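Local coordinates for protein laminin subunit ALPHA-1 (Mus musculus, PDB 2JD4) that forms the LG4-5 domain pair of a basement membrane laminin, carries magnesium ions and probably helps attach the laminin to the cell surface, at residues Ile248-Val253 with His286-His291; Asn350-Leu353 with Gln358-Ser361. The protein carries 4 engineered substitutions. One frame throughout, in Å; residues are numbered along the deposited sequence.

Interaction 1 of 2, residues Ile248-Val253 with His286-His291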
ATOM      1  N   ILE A 248     -21.461  -6.941   9.311  1.00 23.45           N
ATOM      2  CA  ILE A 248     -20.414  -7.290  10.273  1.00 21.56           C
ATOM      3  C   ILE A 248     -19.577  -6.040  10.544  1.00 22.39           C
ATOM      4  O   ILE A 248     -19.472  -5.164   9.685  1.00 22.07           O
ATOM      5  CB  ILE A 248     -19.474  -8.410   9.758  1.00 24.60           C
ATOM      6  CG1 ILE A 248     -18.625  -7.905   8.590  1.00 21.41           C
ATOM      7  CG2 ILE A 248     -20.295  -9.621   9.326  1.00 26.67           C
ATOM      8  CD1 ILE A 248     -17.513  -8.865   8.203  1.00 22.49           C
ATOM      9  N   GLY A 249     -18.992  -5.953  11.735  1.00 24.14           N
ATOM     10  CA  GLY A 249     -18.182  -4.794  12.078  1.00 23.24           C
ATOM     11  C   GLY A 249     -17.091  -5.088  13.093  1.00 24.07           C
ATOM     12  O   GLY A 249     -17.236  -5.980  13.927  1.00 24.54           O
ATOM     13  N   LEU A 250     -15.995  -4.334  13.007  1.00 24.01           N
ATOM     14  CA  LEU A 250     -14.856  -4.469  13.913  1.00 22.45           C
ATOM     15  C   LEU A 250     -14.503  -3.041  14.336  1.00 23.24           C
ATOM     16  O   LEU A 250     -14.276  -2.178  13.485  1.00 23.28           O
ATOM     17  CB  LEU A 250     -13.677  -5.106  13.173  1.00 26.56           C
ATOM     18  CG  LEU A 250     -12.620  -5.867  13.974  1.00 32.91           C
ATOM     19  CD1 LEU A 250     -13.254  -7.091  14.621  1.00 29.20           C
ATOM     20  CD2 LEU A 250     -11.485  -6.298  13.043  1.00 34.72           C
ATOM     21  N   GLU A 251     -14.463  -2.787  15.639  1.00 22.42           N
ATOM     22  CA  GLU A 251     -14.172  -1.447  16.138  1.00 21.52           C
ATOM     23  C   GLU A 251     -13.547  -1.433  17.526  1.00 25.01           C
ATOM     24  O   GLU A 251     -13.641  -2.406  18.279  1.00 23.36           O
ATOM     25  CB  GLU A 251     -15.465  -0.618  16.171  1.00 24.87           C
ATOM     26  CG  GLU A 251     -16.668  -1.400  16.690  1.00 21.84           C
ATOM     27  CD  GLU A 251     -17.929  -0.557  16.890  1.00 25.98           C
ATOM     28  OE1 GLU A 251     -18.116   0.465  16.192  1.00 22.96           O
ATOM     29  OE2 GLU A 251     -18.754  -0.940  17.746  1.00 26.64           O
ATOM     30  N   ILE A 252     -12.898  -0.316  17.846  1.00 23.45           N
ATOM     31  CA  ILE A 252     -12.269  -0.114  19.145  1.00 24.62           C
ATOM     32  C   ILE A 252     -13.109   0.946  19.859  1.00 24.01           C
ATOM     33  O   ILE A 252     -13.230   2.068  19.379  1.00 24.73           O
ATOM     34  CB  ILE A 252     -10.816   0.421  19.003  1.00 28.12           C
ATOM     35  CG1 ILE A 252      -9.955  -0.584  18.231  1.00 28.99           C
ATOM     36  CG2 ILE A 252     -10.222   0.671  20.373  1.00 29.95           C
ATOM     37  CD1 ILE A 252      -8.507  -0.146  18.060  1.00 36.34           C
ATOM     38  N   VAL A 253     -13.703   0.580  20.990  1.00 25.25           N
ATOM     39  CA  VAL A 253     -14.526   1.507  21.762  1.00 26.28           C
ATOM     40  C   VAL A 253     -14.085   1.480  23.225  1.00 26.12           C
ATOM     41  O   VAL A 253     -14.188   0.454  23.896  1.00 25.24           O
ATOM     42  CB  VAL A 253     -16.025   1.125  21.678  1.00 29.18           C
ATOM     43  CG1 VAL A 253     -16.859   2.059  22.548  1.00 28.14           C
ATOM     44  CG2 VAL A 253     -16.494   1.193  20.231  1.00 28.53           C
ATOM     45  N   HIS A 286      -0.361  -4.704  17.579  1.00 24.85           N
ATOM     46  CA  HIS A 286      -1.183  -5.768  18.147  1.00 23.34           C
ATOM     47  C   HIS A 286      -1.771  -6.576  17.009  1.00 22.98           C
ATOM     48  O   HIS A 286      -2.120  -6.022  15.961  1.00 24.31           O
ATOM     49  CB  HIS A 286      -2.308  -5.158  18.977  1.00 27.53           C
ATOM     50  CG  HIS A 286      -1.820  -4.299  20.097  1.00 24.08           C
ATOM     51  ND1 HIS A 286      -1.293  -4.822  21.257  1.00 28.32           N
ATOM     52  CD2 HIS A 286      -1.715  -2.954  20.207  1.00 24.20           C
ATOM     53  CE1 HIS A 286      -0.883  -3.836  22.035  1.00 26.94           C
ATOM     54  NE2 HIS A 286      -1.128  -2.692  21.421  1.00 28.60           N
ATOM     55  N   THR A 287      -1.869  -7.887  17.194  1.00 22.31           N
ATOM     56  CA  THR A 287      -2.436  -8.731  16.159  1.00 24.99           C
ATOM     57  C   THR A 287      -3.916  -8.895  16.453  1.00 26.32           C
ATOM     58  O   THR A 287      -4.335  -8.871  17.615  1.00 26.93           O
ATOM     59  CB  THR A 287      -1.766 -10.120  16.115  1.00 24.64           C
ATOM     60  OG1 THR A 287      -1.976 -10.797  17.358  1.00 30.54           O
ATOM     61  CG2 THR A 287      -0.268  -9.982  15.866  1.00 29.11           C
ATOM     62  N   LEU A 288      -4.711  -9.040  15.401  1.00 25.58           N
ATOM     63  CA  LEU A 288      -6.144  -9.204  15.575  1.00 26.76           C
ATOM     64  C   LEU A 288      -6.690 -10.236  14.597  1.00 30.43           C
ATOM     65  O   LEU A 288      -6.402 -10.193  13.400  1.00 28.56           O
ATOM     66  CB  LEU A 288      -6.841  -7.855  15.384  1.00 27.49           C
ATOM     67  CG  LEU A 288      -8.344  -7.730  15.659  1.00 24.98           C
ATOM     68  CD1 LEU A 288      -8.705  -6.253  15.724  1.00 24.62           C
ATOM     69  CD2 LEU A 288      -9.147  -8.434  14.570  1.00 28.29           C
ATOM     70  N   GLN A 289      -7.473 -11.170  15.128  1.00 30.63           N
ATOM     71  CA  GLN A 289      -8.086 -12.220  14.330  1.00 32.77           C
ATOM     72  C   GLN A 289      -9.573 -12.256  14.660  1.00 30.63           C
ATOM     73  O   GLN A 289      -9.953 -12.265  15.823  1.00 30.28           O
ATOM     74  CB  GLN A 289      -7.467 -13.578  14.665  1.00 37.84           C
ATOM     75  CG  GLN A 289      -5.970 -13.672  14.445  1.00 45.21           C
ATOM     76  CD  GLN A 289      -5.382 -14.947  15.024  1.00 51.59           C
ATOM     77  OE1 GLN A 289      -5.786 -16.056  14.660  1.00 53.85           O
ATOM     78  NE2 GLN A 289      -4.425 -14.797  15.933  1.00 50.66           N
ATOM     79  N   ALA A 290     -10.412 -12.263  13.633  1.00 31.32           N
ATOM     80  CA  ALA A 290     -11.856 -12.315  13.832  1.00 31.82           C
ATOM     81  C   ALA A 290     -12.396 -13.332  12.839  1.00 31.96           C
ATOM     82  O   ALA A 290     -12.388 -13.093  11.630  1.00 30.48           O
ATOM     83  CB  ALA A 290     -12.471 -10.943  13.581  1.00 32.67           C
ATOM     84  N   HIS A 291     -12.858 -14.469  13.348  1.00 35.06           N
ATOM     85  CA  HIS A 291     -13.363 -15.527  12.480  1.00 36.22           C
ATOM     86  C   HIS A 291     -14.869 -15.735  12.583  1.00 35.43           C
ATOM     87  O   HIS A 291     -15.412 -15.896  13.674  1.00 34.38           O
ATOM     88  CB  HIS A 291     -12.647 -16.845  12.801  1.00 39.08           C
ATOM     89  CG  HIS A 291     -12.882 -17.928  11.793  1.00 44.40           C
ATOM     90  ND1 HIS A 291     -12.475 -19.230  11.993  1.00 46.72           N
ATOM     91  CD2 HIS A 291     -13.451 -17.897  10.563  1.00 46.65           C
ATOM     92  CE1 HIS A 291     -12.783 -19.954  10.931  1.00 47.56           C
ATOM     93  NE2 HIS A 291     -13.375 -19.169  10.050  1.00 46.64           N
TER
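Leu250 drives its branched end against the side chain of Leu288, the two leucines meeting tip to tip. The CD2 methyl of Leu250 does most of the touching: it lies 3.5 Å from Leu288 CD2, tight for two methyl carbons, and 3.9 Å from Leu288 CD1, so that a single methyl faces both branches of its partner. The other branch is used separately, Leu250 CD1 resting on Ala290 CB at 4.1 Å. Both leucines hold CG anti to the backbone N (chi1 -155° in Leu250, -174° in Leu288), an extended setting that carries each branch point across toward the opposing strand. The backbones stay well apart, with the CA atoms of Leu250 and Ala290 8.4 Å from each other, too far for strands paired in one sheet. That spacing, together with a contact made wholly of apolar carbons, marks two strands facing each other across the interior of the laminin G beta sandwich, here in its second LG domain. All three residues are buried. Glu251 points the opposite way and is hydrogen-bonded to Ser339 and His260. Within the sandwich, Phe259 of strand 256-262 packs on both Leu250 and Ala290, while Leu288 also touches Leu237 of strand 235-241 and Leu226 and Phe228 of strand 222-230.

Interaction 2 of 2, residues Asn350-Leu353 with Gln358-Ser361; sequences NLRL and QVQS
A beta hairpin of the second LG domain brings the end of strand 347-353 against the short, weakly bonded strand 360-361, the two running antiparallel. The hydrogen bond from Leu353 N to Gln360 O is short at 2.6 Å and nearly straight, with an N-H...O angle of 173°. The return bond from Gln360 N to Leu353 O is weak, its N-H...O angle only 116°, and the pairing of these two residues is loose. Next along, Arg352 and Ser361 form a non-hydrogen-bonded pair whose CA atoms are only 3.9 Å apart. Gln360 O serves this pair too, accepting a CA-H...O contact from Arg352 CA at 3.2 Å.

The Arg352 side chain leaves the strand with CG between the backbone N and the carbonyl carbon (chi1 58°) and bends again at its second and third torsions, which turns the guanidinium over the partner segment. Val359 CG1 lies over one face of that flat group, although its separation from NH2 is too short to be trusted in detail. Ser361 CB sits in the plane, at the edge, 3.5 Å from NH1. With an alanine in place of Arg352 the guanidinium is gone, and Ser361 CB would probably lose the flat group at its side, leaving the short strand with little but backbone contacts to strand 347-353. Strand 222-230 also pairs with strand 347-353: there Arg352 packs on Thr225, Leu351 on Leu226 and Leu353 on Leu222. Farther along the hairpin, Ser361 CA makes a bent CA-H...O contact with Leu351 O at 3.3 Å.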
ATOM      1  N   ASN A 350      -0.847  -5.553   7.062  1.00 21.85           N
ATOM      2  CA  ASN A 350      -1.202  -6.944   6.793  1.00 23.70           C
ATOM      3  C   ASN A 350      -2.688  -7.264   6.931  1.00 22.18           C
ATOM      4  O   ASN A 350      -3.068  -8.220   7.613  1.00 24.98           O
ATOM      5  CB  ASN A 350      -0.392  -7.875   7.702  1.00 25.79           C
ATOM      6  CG  ASN A 350       1.101  -7.799   7.430  1.00 30.85           C
ATOM      7  OD1 ASN A 350       1.532  -7.845   6.277  1.00 35.02           O
ATOM      8  ND2 ASN A 350       1.899  -7.691   8.491  1.00 30.00           N
ATOM      9  N   LEU A 351      -3.522  -6.467   6.276  1.00 22.64           N
ATOM     10  CA  LEU A 351      -4.968  -6.674   6.307  1.00 24.13           C
ATOM     11  C   LEU A 351      -5.326  -7.776   5.310  1.00 24.49           C
ATOM     12  O   LEU A 351      -5.090  -7.627   4.109  1.00 23.30           O
ATOM     13  CB  LEU A 351      -5.688  -5.385   5.915  1.00 26.77           C
ATOM     14  CG  LEU A 351      -7.215  -5.429   5.887  1.00 27.56           C
ATOM     15  CD1 LEU A 351      -7.755  -5.719   7.280  1.00 30.32           C
ATOM     16  CD2 LEU A 351      -7.739  -4.096   5.382  1.00 33.33           C
ATOM     17  N   ARG A 352      -5.909  -8.865   5.800  1.00 26.46           N
ATOM     18  CA  ARG A 352      -6.258  -9.981   4.924  1.00 31.72           C
ATOM     19  C   ARG A 352      -7.583 -10.657   5.258  1.00 30.43           C
ATOM     20  O   ARG A 352      -8.019 -10.674   6.405  1.00 31.20           O
ATOM     21  CB  ARG A 352      -5.137 -11.020   4.960  1.00 33.44           C
ATOM     22  CG  ARG A 352      -4.868 -11.550   6.365  1.00 45.96           C
ATOM     23  CD  ARG A 352      -3.382 -11.806   6.641  1.00 50.79           C
ATOM     24  NE  ARG A 352      -2.852 -12.976   5.946  1.00 53.24           N
ATOM     25  CZ  ARG A 352      -2.509 -13.002   4.662  1.00 57.76           C
ATOM     26  NH1 ARG A 352      -2.635 -11.915   3.911  1.00 55.52           N
ATOM     27  NH2 ARG A 352      -2.030 -14.120   4.128  1.00 59.88           N
ATOM     28  N   LEU A 353      -8.216 -11.222   4.235  1.00 32.84           N
ATOM     29  CA  LEU A 353      -9.485 -11.920   4.405  1.00 34.58           C
ATOM     30  C   LEU A 353      -9.377 -13.361   3.919  1.00 34.64           C
ATOM     31  O   LEU A 353      -8.944 -13.619   2.796  1.00 37.60           O
ATOM     32  CB  LEU A 353     -10.600 -11.193   3.645  1.00 35.02           C
ATOM     33  CG  LEU A 353     -11.196  -9.942   4.300  1.00 33.59           C
ATOM     34  CD1 LEU A 353     -10.122  -8.903   4.525  1.00 38.19           C
ATOM     35  CD2 LEU A 353     -12.294  -9.383   3.412  1.00 36.54           C
ATOM     36  N   GLN A 358      -7.099 -20.369   1.433  1.00 51.15           N
ATOM     37  CA  GLN A 358      -7.992 -19.376   0.847  1.00 52.53           C
ATOM     38  C   GLN A 358      -7.805 -17.991   1.462  1.00 50.87           C
ATOM     39  O   GLN A 358      -8.712 -17.461   2.104  1.00 49.33           O
ATOM     40  CB  GLN A 358      -9.446 -19.820   1.017  1.00 56.12           C
ATOM     41  CG  GLN A 358      -9.828 -20.980   0.124  1.00 64.22           C
ATOM     42  CD  GLN A 358      -9.726 -20.626  -1.347  1.00 66.90           C
ATOM     43  OE1 GLN A 358      -8.674 -20.201  -1.827  1.00 69.23           O
ATOM     44  NE2 GLN A 358     -10.825 -20.801  -2.073  1.00 68.59           N
ATOM     45  N   VAL A 359      -6.631 -17.405   1.249  1.00 50.32           N
ATOM     46  CA  VAL A 359      -6.326 -16.087   1.794  1.00 49.75           C
ATOM     47  C   VAL A 359      -6.342 -14.990   0.729  1.00 49.98           C
ATOM     48  O   VAL A 359      -6.130 -15.248  -0.456  1.00 51.54           O
ATOM     49  CB  VAL A 359      -4.945 -16.085   2.489  1.00 48.98           C
ATOM     50  CG1 VAL A 359      -4.681 -14.730   3.115  1.00 46.01           C
ATOM     51  CG2 VAL A 359      -4.889 -17.179   3.550  1.00 47.07           C
ATOM     52  N   GLN A 360      -6.597 -13.762   1.168  1.00 48.26           N
ATOM     53  CA  GLN A 360      -6.641 -12.612   0.276  1.00 46.53           C
ATOM     54  C   GLN A 360      -6.307 -11.347   1.058  1.00 43.53           C
ATOM     55  O   GLN A 360      -7.035 -10.964   1.971  1.00 42.57           O
ATOM     56  CB  GLN A 360      -8.035 -12.493  -0.346  1.00 48.02           C
ATOM     57  CG  GLN A 360      -8.272 -11.211  -1.119  1.00 49.80           C
ATOM     58  CD  GLN A 360      -9.641 -11.179  -1.767  1.00 51.81           C
ATOM     59  OE1 GLN A 360      -9.918 -11.939  -2.695  1.00 54.67           O
ATOM     60  NE2 GLN A 360     -10.509 -10.302  -1.275  1.00 48.94           N
ATOM     61  N   SER A 361      -5.199 -10.703   0.706  1.00 41.55           N
ATOM     62  CA  SER A 361      -4.790  -9.485   1.394  1.00 39.20           C
ATOM     63  C   SER A 361      -5.300  -8.238   0.674  1.00 35.30           C
ATOM     64  O   SER A 361      -5.192  -8.118  -0.546  1.00 36.23           O
ATOM     65  CB  SER A 361      -3.263  -9.444   1.539  1.00 42.40           C
ATOM     66  OG  SER A 361      -2.618  -9.725   0.313  1.00 46.26           O
TER

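Interaction 1 and interaction 2 belong to the same LG domain, with centres 14 Å apart and nearest atoms about 7 Å apart, so they do not touch. Strand 222-230 links them: it pairs with strand 286-293 of interaction 1 and with strand 347-353 of interaction 2, and Leu226 on it is touched by both Leu288 and Leu351. Interaction 1 thus joins the facing layers of the sandwich, whereas interaction 2 adds a partner strand within a layer. Neither Asp246 nor Asp319, which bind magnesium in this domain, takes part, though Asp246 lies two residues before Ile248. Cys347, disulfide-bonded to Cys378, begins the strand of interaction 2.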